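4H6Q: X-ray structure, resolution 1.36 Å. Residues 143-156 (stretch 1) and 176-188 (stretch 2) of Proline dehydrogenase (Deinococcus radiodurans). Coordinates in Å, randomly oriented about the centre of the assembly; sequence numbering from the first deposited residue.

Stretch 1 143-156: RVDVTLEQFRTLVG
Stretch 2 176-188: GDRASLDDLRPNI

Stretch 1 is a continuous helix from Val144 through Gly156, running on beyond the stretch, with phi/psi close to -62/-43 and regular i to i-4 hydrogen bonds such as Phe151 N to Thr147 O at 2.8 Å. Stretch 2 opens within a helix that began earlier in the chain, contributes little more than one turn of it, then passes through a 3-10 segment at Asp182 to Leu184, where Leu184 N bonds Leu181 O at 2.9 Å. Arg185 takes positive phi (48/53), and the chain extends from Pro186 (-83/150) to Ile188. The two helix axes run in nearly the same direction, at 15°, with a closest approach of 12.1 Å. The register is set by Leu148 CA to Asp177 CA at 8.3 Å and Val155 CA to Leu184 CA at 7.3 Å, so a seven-residue step on each chain keeps them in pace.

Helix periodicity puts Val144, Leu148, Phe151 and Val155 on one stripe, all with CA-to-CB toward stretch 2. Leu148 (m, t) sets CD2 4.1 Å from Leu181 CD1, while its CD1 lies 3.6 Å from Asp177 CG; Asp177 (m) keeps its carboxylate oxygens hydrogen-bonded elsewhere in the structure, so this carbon neighbour costs it no partner. Leu181 (m, t) starts sideways, but its end turns inward. Phe151 (chi1 t, chi2 65°) is buried and meets the turn with its ring: Pro186 CB lies at the ring edge, 3.7 Å from Phe151 CZ, and Leu181 CD2 also at the edge, 4.2 Å from Phe151 CD2. Leu184 (m, t) packs against both Phe151 and Val155, with CD1 4.2 Å from Phe151 CE2 and CD2 4.0 Å from Val155 CG1.

Arg152 closes the exposed flank. Its CA-to-CB bond points sideways, and chi angles of t, t, m and -83° carry the guanidinium across to Asp183 (chi1 p). The salt bridge is two-pronged: Arg152 NH1 donates to Asp183 OD2 at 2.8 Å and Arg152 NH2 to Asp183 OD1 at 3.0 Å, both N-H...O angles 175°, with the carboxylate near the guanidinium plane. Leu184 CG lies over one face of that group, so a long arginine both covers the leucine and reaches the acid. Water 1 extends the polar network, accepting from Arg152 NH2 at 3.1 Å and donating to Ser180 OG at 2.9 Å; Ser180 (p) in turn gives its OG proton to Asp177 O at 2.7 Å. Together the stretches bury 511 Å², both sides summed, combining an apolar stripe with a charged clasp.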

# COMPACT_ATOMS: atom_id res chain seq x y z
N ARG A 143 -3.46 -12.36 9.49
CA ARG A 143 -2.13 -11.73 9.62
C ARG A 143 -2.19 -10.38 10.33
O ARG A 143 -1.18 -9.73 10.50
CB ARG A 143 -1.46 -11.61 8.23
CG ARG A 143 -0.99 -13.01 7.73
CD ARG A 143 -0.42 -12.96 6.31
NE ARG A 143 -0.01 -14.31 5.91
CZ ARG A 143 1.22 -14.81 6.06
NH1 ARG A 143 2.19 -14.08 6.60
NH2 ARG A 143 1.47 -16.03 5.63
N VAL A 144 -3.39 -9.93 10.71
CA VAL A 144 -3.54 -8.57 11.29
C VAL A 144 -2.82 -8.43 12.63
O VAL A 144 -2.05 -7.47 12.81
CB VAL A 144 -5.04 -8.18 11.45
CG1 VAL A 144 -5.15 -6.82 12.16
CG2 VAL A 144 -5.75 -8.17 10.10
N ASP A 145 -3.00 -9.38 13.56
CA ASP A 145 -2.35 -9.24 14.87
C ASP A 145 -0.84 -9.17 14.75
O ASP A 145 -0.19 -8.27 15.32
CB ASP A 145 -2.78 -10.39 15.81
CG ASP A 145 -4.21 -10.22 16.29
OD1 ASP A 145 -5.04 -11.14 16.15
OD2 ASP A 145 -4.52 -9.17 16.81
N VAL A 146 -0.23 -10.12 14.04
CA VAL A 146 1.21 -10.12 13.90
C VAL A 146 1.71 -8.89 13.13
O VAL A 146 2.73 -8.29 13.49
CB VAL A 146 1.78 -11.44 13.25
CG1 VAL A 146 1.27 -11.70 11.82
CG2 VAL A 146 3.29 -11.42 13.24
N THR A 147 1.00 -8.46 12.09
CA THR A 147 1.43 -7.25 11.37
C THR A 147 1.38 -6.02 12.29
O THR A 147 2.30 -5.20 12.25
CB THR A 147 0.58 -7.02 10.12
OG1 THR A 147 0.73 -8.16 9.26
CG2 THR A 147 0.97 -5.76 9.35
N LEU A 148 0.34 -5.87 13.10
CA LEU A 148 0.26 -4.72 14.01
C LEU A 148 1.30 -4.76 15.14
O LEU A 148 1.83 -3.71 15.55
CB LEU A 148 -1.16 -4.52 14.57
CG LEU A 148 -2.21 -4.15 13.50
CD1 LEU A 148 -3.57 -3.94 14.16
CD2 LEU A 148 -1.83 -2.94 12.63
N GLU A 149 1.61 -5.96 15.64
CA GLU A 149 2.69 -6.13 16.60
C GLU A 149 4.04 -5.75 15.99
O GLU A 149 4.84 -5.00 16.58
CB GLU A 149 2.75 -7.57 17.09
N GLN A 150 4.30 -6.26 14.78
CA GLN A 150 5.56 -5.97 14.11
C GLN A 150 5.65 -4.49 13.72
O GLN A 150 6.73 -3.86 13.85
CB GLN A 150 5.75 -6.88 12.91
CG GLN A 150 5.92 -8.34 13.29
CD GLN A 150 6.03 -9.30 12.12
OE1 GLN A 150 5.47 -9.07 11.05
NE2 GLN A 150 6.78 -10.39 12.32
N PHE A 151 4.53 -3.90 13.30
CA PHE A 151 4.48 -2.45 13.04
C PHE A 151 4.90 -1.65 14.27
O PHE A 151 5.77 -0.75 14.19
CB PHE A 151 3.10 -2.02 12.56
CG PHE A 151 2.98 -0.55 12.39
CD1 PHE A 151 3.73 0.12 11.40
CD2 PHE A 151 2.10 0.17 13.17
CE1 PHE A 151 3.63 1.50 11.26
CE2 PHE A 151 1.99 1.57 13.01
CZ PHE A 151 2.74 2.24 12.04
N ARG A 152 4.34 -1.97 15.44
CA ARG A 152 4.69 -1.24 16.66
C ARG A 152 6.18 -1.41 16.97
O ARG A 152 6.88 -0.42 17.28
CB ARG A 152 3.82 -1.74 17.82
CG ARG A 152 4.18 -1.14 19.17
CD ARG A 152 3.18 -1.53 20.27
NE ARG A 152 1.88 -0.87 20.09
CZ ARG A 152 1.59 0.36 20.49
NH1 ARG A 152 2.51 1.11 21.12
NH2 ARG A 152 0.37 0.88 20.29
N THR A 153 6.70 -2.64 16.85
CA THR A 153 8.14 -2.85 17.04
C THR A 153 8.99 -1.97 16.07
O THR A 153 9.96 -1.32 16.48
CB THR A 153 8.49 -4.33 16.84
OG1 THR A 153 7.81 -5.08 17.84
CG2 THR A 153 10.01 -4.59 16.90
N LEU A 154 8.60 -1.95 14.80
CA LEU A 154 9.37 -1.27 13.78
C LEU A 154 9.29 0.25 13.94
O LEU A 154 10.30 0.95 13.67
CB LEU A 154 8.95 -1.70 12.37
CG LEU A 154 9.33 -3.16 12.09
CD1 LEU A 154 8.50 -3.70 10.92
CD2 LEU A 154 10.85 -3.31 11.84
N VAL A 155 8.14 0.78 14.34
CA VAL A 155 8.06 2.22 14.64
C VAL A 155 9.04 2.57 15.76
O VAL A 155 9.76 3.60 15.70
CB VAL A 155 6.62 2.64 15.04
CG1 VAL A 155 6.58 4.06 15.67
CG2 VAL A 155 5.71 2.59 13.84
N GLY A 156 9.14 1.73 16.79
CA GLY A 156 10.09 1.93 17.86
C GLY A 156 11.53 1.98 17.40
O GLY A 156 12.34 2.77 17.92
N GLY A 176 -11.01 -0.17 16.65
CA GLY A 176 -10.29 -0.40 17.89
C GLY A 176 -8.78 -0.48 17.64
O GLY A 176 -7.97 0.06 18.43
N ASP A 177 -8.38 -1.12 16.54
CA ASP A 177 -6.96 -1.20 16.20
C ASP A 177 -6.40 0.22 15.99
O ASP A 177 -5.30 0.54 16.46
CB ASP A 177 -6.74 -1.98 14.91
CG ASP A 177 -6.97 -3.47 15.07
OD1 ASP A 177 -6.76 -4.03 16.18
OD2 ASP A 177 -7.33 -4.09 14.06
N ARG A 178 -7.16 1.08 15.30
CA ARG A 178 -6.67 2.40 15.00
C ARG A 178 -6.45 3.19 16.29
O ARG A 178 -5.41 3.83 16.49
CB ARG A 178 -7.65 3.15 14.10
CG ARG A 178 -7.02 4.42 13.47
CD ARG A 178 -8.09 5.58 13.27
NE ARG A 178 -8.51 6.01 14.62
CZ ARG A 178 -7.78 6.71 15.47
NH1 ARG A 178 -6.60 7.22 15.10
NH2 ARG A 178 -8.25 6.90 16.71
N ALA A 179 -7.43 3.12 17.18
CA ALA A 179 -7.28 3.78 18.47
C ALA A 179 -6.11 3.24 19.27
O ALA A 179 -5.42 4.02 19.95
CB ALA A 179 -8.60 3.66 19.28
N SER A 180 -5.86 1.92 19.19
CA SER A 180 -4.78 1.31 19.97
C SER A 180 -3.41 1.79 19.54
O SER A 180 -2.44 1.71 20.29
CB SER A 180 -4.84 -0.22 19.89
OG SER A 180 -4.28 -0.68 18.64
N LEU A 181 -3.33 2.34 18.33
CA LEU A 181 -2.06 2.75 17.74
C LEU A 181 -1.76 4.24 17.94
O LEU A 181 -0.67 4.70 17.55
CB LEU A 181 -2.02 2.41 16.23
CG LEU A 181 -2.00 0.90 15.93
CD1 LEU A 181 -2.32 0.70 14.46
CD2 LEU A 181 -0.65 0.29 16.28
N ASP A 182 -2.69 4.99 18.55
CA ASP A 182 -2.54 6.45 18.57
C ASP A 182 -1.28 6.96 19.26
O ASP A 182 -0.77 8.04 18.91
CB ASP A 182 -3.76 7.15 19.19
CG ASP A 182 -4.86 7.47 18.17
OD1 ASP A 182 -4.57 7.63 16.98
OD2 ASP A 182 -6.04 7.62 18.57
N ASP A 183 -0.75 6.21 20.22
CA ASP A 183 0.45 6.64 20.93
C ASP A 183 1.67 6.68 20.02
O ASP A 183 2.65 7.39 20.29
CB ASP A 183 0.75 5.72 22.14
CG ASP A 183 0.89 4.26 21.71
OD1 ASP A 183 -0.09 3.67 21.19
OD2 ASP A 183 1.99 3.71 21.86
N LEU A 184 1.60 5.95 18.90
CA LEU A 184 2.70 5.92 17.97
C LEU A 184 2.64 7.08 16.96
O LEU A 184 3.56 7.24 16.14
CB LEU A 184 2.66 4.59 17.14
CG LEU A 184 2.84 3.34 18.00
CD1 LEU A 184 2.67 2.12 17.09
CD2 LEU A 184 4.17 3.26 18.70
N ARG A 185 1.53 7.86 16.96
CA ARG A 185 1.26 8.91 15.95
C ARG A 185 1.48 8.36 14.54
O ARG A 185 2.24 8.93 13.74
CB ARG A 185 2.18 10.16 16.19
CG ARG A 185 2.25 10.68 17.63
CD ARG A 185 0.99 11.42 17.92
NE ARG A 185 0.58 12.29 16.81
CZ ARG A 185 1.12 13.46 16.48
NH1 ARG A 185 2.16 13.96 17.15
NH2 ARG A 185 0.64 14.13 15.43
N PRO A 186 0.85 7.24 14.20
CA PRO A 186 1.28 6.51 12.99
C PRO A 186 0.71 7.01 11.70
O PRO A 186 -0.43 7.54 11.66
CB PRO A 186 0.74 5.11 13.25
CG PRO A 186 -0.59 5.40 13.97
CD PRO A 186 -0.28 6.58 14.90
N ASN A 187 1.49 6.84 10.63
CA ASN A 187 1.02 7.04 9.25
C ASN A 187 0.23 5.77 8.87
O ASN A 187 0.82 4.67 8.83
CB ASN A 187 2.27 7.20 8.38
CG ASN A 187 1.97 7.39 6.91
OD1 ASN A 187 1.19 6.60 6.36
ND2 ASN A 187 2.57 8.37 6.26
N ILE A 188 -1.07 5.92 8.61
CA ILE A 188 -1.93 4.77 8.23
C ILE A 188 -2.70 5.07 6.97
O ILE A 188 -3.32 6.16 6.85
CB ILE A 188 -2.88 4.37 9.39
CG1 ILE A 188 -2.08 4.01 10.64
CG2 ILE A 188 -3.71 3.14 8.95
CD1 ILE A 188 -2.94 3.50 11.83
O HOH W 1 -1.53 -1.34 19.19